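Local coordinates for uncharacterized protein AF_1514 (Archaeoglobus fulgidus DSM 4304, PDB 3C0F) that is of unknown function but adopts a hot dog fold and belongs to a family of uncharacterised domains, at residues K57-Y62 / E78-I83. Sequence-based numbering, arbitrary orientation.
Sequences KPWEVY and EFYFRI
A helix packs against one face of an antiparallel sheet here, W59 and E60 in the first turn of helix 58-65 meeting Y80 of strand 77-84 in a small, partly buried interface in which a water joins both sides. The axes of the short segments 58-62 and 78-83 run nearly parallel, at 10° and 9.4 Å apart at closest approach, a spacing bridged by the phenol of Y80. Its ring carbon CE2 comes to W59 CD1 at 3.6 Å, arriving at the rim of the indole near its plane, and the two ring planes are inclined by 50°, so neither lies flat on the other. With CG set between its backbone N and carbonyl carbon, the W59 side chain, which starts off alongside the strand, brings its CD1-NE1 edge nearer to it. Nearer the CE1 edge, on the same side of the ring plane, E60, CG anti to its backbone N (chi1 -177°), sends an extended chain past the phenol, its CG 3.7 Å from Y80 CE1. Strand 77-84 is an inner strand of the sheet, and alternation of side chains along it, as in any beta strand, turns E78 and Y80 toward the helix and F79 away, onto helix 17-23; the sheet belongs to a hot dog fold. The water ties the polar groups together: it accepts from W59 NE1 at 2.8 Å, donates to E78 OE1 at 2.7 Å, and is hydrogen-bonded to Y80 OH at 2.7 Å. E78 is in turn held by H40 and S42, while H40 also stacks on the W59 ring. A leucine in place of Y80 would probably leave the water without its phenol partner and take away the ring surface that W59 CD1 and E60 CG rest against.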
ATOM      1  N   LYS A  57      -2.170  20.580   8.984  1.00 22.25           N
ATOM      2  CA  LYS A  57      -1.546  19.754   7.930  1.00 21.87           C
ATOM      3  C   LYS A  57      -1.241  20.525   6.631  1.00 21.51           C
ATOM      4  O   LYS A  57      -1.733  20.154   5.561  1.00 21.41           O
ATOM      5  CB  LYS A  57      -2.402  18.512   7.629  1.00 21.92           C
ATOM      6  CG  LYS A  57      -2.683  17.617   8.834  1.00 21.86           C
ATOM      7  CD  LYS A  57      -3.625  16.477   8.467  1.00 22.05           C
ATOM      8  N   PRO A  58      -0.423  21.598   6.719  1.00 21.22           N
ATOM      9  CA  PRO A  58      -0.172  22.465   5.558  1.00 20.97           C
ATOM     10  C   PRO A  58       0.464  21.762   4.352  1.00 20.75           C
ATOM     11  O   PRO A  58       0.243  22.184   3.215  1.00 20.54           O
ATOM     12  CB  PRO A  58       0.770  23.541   6.116  1.00 20.90           C
ATOM     13  CG  PRO A  58       1.388  22.926   7.323  1.00 21.19           C
ATOM     14  CD  PRO A  58       0.315  22.066   7.909  1.00 21.26           C
ATOM     15  N   TRP A  59       1.243  20.710   4.604  1.00 20.46           N
ATOM     16  CA  TRP A  59       1.874  19.925   3.536  1.00 20.43           C
ATOM     17  C   TRP A  59       0.823  19.197   2.692  1.00 20.40           C
ATOM     18  O   TRP A  59       1.011  19.001   1.490  1.00 20.50           O
ATOM     19  CB  TRP A  59       2.874  18.918   4.118  1.00 20.17           C
ATOM     20  CG  TRP A  59       2.242  17.980   5.091  1.00 20.23           C
ATOM     21  CD1 TRP A  59       1.667  16.773   4.813  1.00 19.81           C
ATOM     22  CD2 TRP A  59       2.092  18.180   6.500  1.00 20.01           C
ATOM     23  NE1 TRP A  59       1.172  16.209   5.960  1.00 20.20           N
ATOM     24  CE2 TRP A  59       1.417  17.051   7.012  1.00 19.91           C
ATOM     25  CE3 TRP A  59       2.462  19.208   7.381  1.00 19.60           C
ATOM     26  CZ2 TRP A  59       1.106  16.914   8.367  1.00 19.98           C
ATOM     27  CZ3 TRP A  59       2.154  19.071   8.729  1.00 20.11           C
ATOM     28  CH2 TRP A  59       1.482  17.931   9.209  1.00 19.99           C
ATOM     29  N   GLU A  60      -0.275  18.798   3.333  1.00 20.32           N
ATOM     30  CA  GLU A  60      -1.373  18.122   2.651  1.00 20.18           C
ATOM     31  C   GLU A  60      -2.217  19.123   1.864  1.00 20.11           C
ATOM     32  O   GLU A  60      -2.569  18.870   0.708  1.00 20.00           O
ATOM     33  CB  GLU A  60      -2.230  17.341   3.651  1.00 20.31           C
ATOM     34  CG  GLU A  60      -3.359  16.543   3.012  1.00 20.77           C
ATOM     35  CD  GLU A  60      -3.921  15.473   3.930  1.00 21.65           C
ATOM     36  OE1 GLU A  60      -4.001  15.704   5.155  1.00 22.49           O
ATOM     37  OE2 GLU A  60      -4.287  14.396   3.420  1.00 22.70           O
ATOM     38  N   VAL A  61      -2.530  20.255   2.494  1.00 19.96           N
ATOM     39  CA  VAL A  61      -3.261  21.340   1.838  1.00 19.95           C
ATOM     40  C   VAL A  61      -2.516  21.801   0.581  1.00 19.82           C
ATOM     41  O   VAL A  61      -3.119  21.944  -0.484  1.00 19.77           O
ATOM     42  CB  VAL A  61      -3.510  22.533   2.803  1.00 20.01           C
ATOM     43  CG1 VAL A  61      -4.270  23.655   2.100  1.00 20.23           C
ATOM     44  CG2 VAL A  61      -4.274  22.070   4.042  1.00 20.02           C
ATOM     45  N   TYR A  62      -1.204  22.006   0.715  1.00 19.75           N
ATOM     46  CA  TYR A  62      -0.337  22.378  -0.405  1.00 19.56           C
ATOM     47  C   TYR A  62      -0.471  21.399  -1.572  1.00 19.36           C
ATOM     48  O   TYR A  62      -0.684  21.812  -2.715  1.00 19.28           O
ATOM     49  CB  TYR A  62       1.128  22.463   0.053  1.00 19.66           C
ATOM     50  CG  TYR A  62       2.131  22.596  -1.076  1.00 19.78           C
ATOM     51  CD1 TYR A  62       2.396  23.836  -1.654  1.00 20.07           C
ATOM     52  CD2 TYR A  62       2.819  21.480  -1.564  1.00 19.43           C
ATOM     53  CE1 TYR A  62       3.312  23.963  -2.693  1.00 20.13           C
ATOM     54  CE2 TYR A  62       3.739  21.600  -2.603  1.00 19.58           C
ATOM     55  CZ  TYR A  62       3.980  22.846  -3.161  1.00 19.70           C
ATOM     56  OH  TYR A  62       4.890  22.985  -4.183  1.00 20.22           O
ATOM     57  N   GLU A  78       4.577  10.160   5.061  1.00 12.07           N
ATOM     58  CA  GLU A  78       3.470  10.275   4.108  1.00 12.39           C
ATOM     59  C   GLU A  78       3.935  11.075   2.904  1.00 12.48           C
ATOM     60  O   GLU A  78       4.532  12.145   3.052  1.00 12.59           O
ATOM     61  CB  GLU A  78       2.225  10.924   4.728  1.00 12.42           C
ATOM     62  CG  GLU A  78       1.724  10.267   6.008  1.00 12.80           C
ATOM     63  CD  GLU A  78       2.294  10.927   7.246  1.00 14.15           C
ATOM     64  OE1 GLU A  78       2.268  12.173   7.315  1.00 14.58           O
ATOM     65  OE2 GLU A  78       2.767  10.205   8.150  1.00 15.59           O
ATOM     66  N   PHE A  79       3.662  10.539   1.719  1.00 12.63           N
ATOM     67  CA  PHE A  79       4.055  11.164   0.462  1.00 12.49           C
ATOM     68  C   PHE A  79       2.812  11.472  -0.357  1.00 12.54           C
ATOM     69  O   PHE A  79       1.963  10.606  -0.552  1.00 12.56           O
ATOM     70  CB  PHE A  79       4.970  10.229  -0.334  1.00 12.44           C
ATOM     71  CG  PHE A  79       6.255   9.895   0.367  1.00 12.54           C
ATOM     72  CD1 PHE A  79       7.379  10.688   0.187  1.00 12.09           C
ATOM     73  CD2 PHE A  79       6.341   8.783   1.206  1.00 12.39           C
ATOM     74  CE1 PHE A  79       8.579  10.387   0.837  1.00 12.57           C
ATOM     75  CE2 PHE A  79       7.536   8.473   1.861  1.00 12.96           C
ATOM     76  CZ  PHE A  79       8.653   9.279   1.680  1.00 12.39           C
ATOM     77  N   TYR A  80       2.714  12.706  -0.838  1.00 12.28           N
ATOM     78  CA  TYR A  80       1.572  13.120  -1.643  1.00 12.17           C
ATOM     79  C   TYR A  80       2.002  13.349  -3.089  1.00 11.85           C
ATOM     80  O   TYR A  80       2.838  14.217  -3.370  1.00 11.40           O
ATOM     81  CB  TYR A  80       0.920  14.369  -1.040  1.00 12.58           C
ATOM     82  CG  TYR A  80       0.323  14.126   0.328  1.00 12.84           C
ATOM     83  CD1 TYR A  80      -1.019  13.771   0.470  1.00 13.57           C
ATOM     84  CD2 TYR A  80       1.103  14.231   1.482  1.00 12.81           C
ATOM     85  CE1 TYR A  80      -1.571  13.535   1.730  1.00 13.90           C
ATOM     86  CE2 TYR A  80       0.563  13.996   2.744  1.00 13.36           C
ATOM     87  CZ  TYR A  80      -0.772  13.646   2.857  1.00 13.71           C
ATOM     88  OH  TYR A  80      -1.309  13.414   4.102  1.00 14.71           O
ATOM     89  N   PHE A  81       1.427  12.553  -3.992  1.00 11.56           N
ATOM     90  CA  PHE A  81       1.754  12.580  -5.418  1.00 11.55           C
ATOM     91  C   PHE A  81       0.607  13.114  -6.270  1.00 11.46           C
ATOM     92  O   PHE A  81      -0.565  12.868  -5.969  1.00 11.07           O
ATOM     93  CB  PHE A  81       2.031  11.160  -5.928  1.00 11.77           C
ATOM     94  CG  PHE A  81       3.305  10.545  -5.426  1.00 12.07           C
ATOM     95  CD1 PHE A  81       4.496  10.703  -6.132  1.00 12.59           C
ATOM     96  CD2 PHE A  81       3.307   9.756  -4.278  1.00 11.96           C
ATOM     97  CE1 PHE A  81       5.680  10.108  -5.680  1.00 12.40           C
ATOM     98  CE2 PHE A  81       4.483   9.160  -3.819  1.00 11.95           C
ATOM     99  CZ  PHE A  81       5.673   9.333  -4.526  1.00 12.18           C
ATOM    100  N   ARG A  82       0.960  13.829  -7.339  1.00 11.33           N
ATOM    101  CA  ARG A  82       0.083  13.970  -8.499  1.00 11.61           C
ATOM    102  C   ARG A  82       0.551  12.964  -9.553  1.00 11.64           C
ATOM    103  O   ARG A  82       1.623  13.120 -10.144  1.00 11.62           O
ATOM    104  CB  ARG A  82       0.092  15.401  -9.057  1.00 11.39           C
ATOM    105  CG  ARG A  82      -0.820  15.599 -10.289  1.00 11.53           C
ATOM    106  CD  ARG A  82      -0.842  17.044 -10.793  1.00 12.05           C
ATOM    107  NE  ARG A  82       0.441  17.460 -11.363  1.00 14.00           N
ATOM    108  CZ  ARG A  82       1.256  18.366 -10.822  1.00 14.60           C
ATOM    109  NH1 ARG A  82       0.929  18.984  -9.693  1.00 14.69           N
ATOM    110  NH2 ARG A  82       2.399  18.668 -11.421  1.00 15.06           N
ATOM    111  N   ILE A  83      -0.240  11.913  -9.755  1.00 11.77           N
ATOM    112  CA  ILE A  83       0.053  10.918 -10.780  1.00 11.84           C
ATOM    113  C   ILE A  83      -0.458  11.445 -12.116  1.00 11.90           C
ATOM    114  O   ILE A  83      -1.660  11.664 -12.291  1.00 11.46           O
ATOM    115  CB  ILE A  83      -0.583   9.532 -10.467  1.00 11.84           C
ATOM    116  CG1 ILE A  83      -0.176   9.020  -9.071  1.00 12.16           C
ATOM    117  CG2 ILE A  83      -0.257   8.513 -11.576  1.00 12.05           C
ATOM    118  CD1 ILE A  83       1.326   8.757  -8.869  1.00 11.52           C
TER
HETATM  119  O   HOH W   1       0.198  13.628   6.306  1.00 23.73           O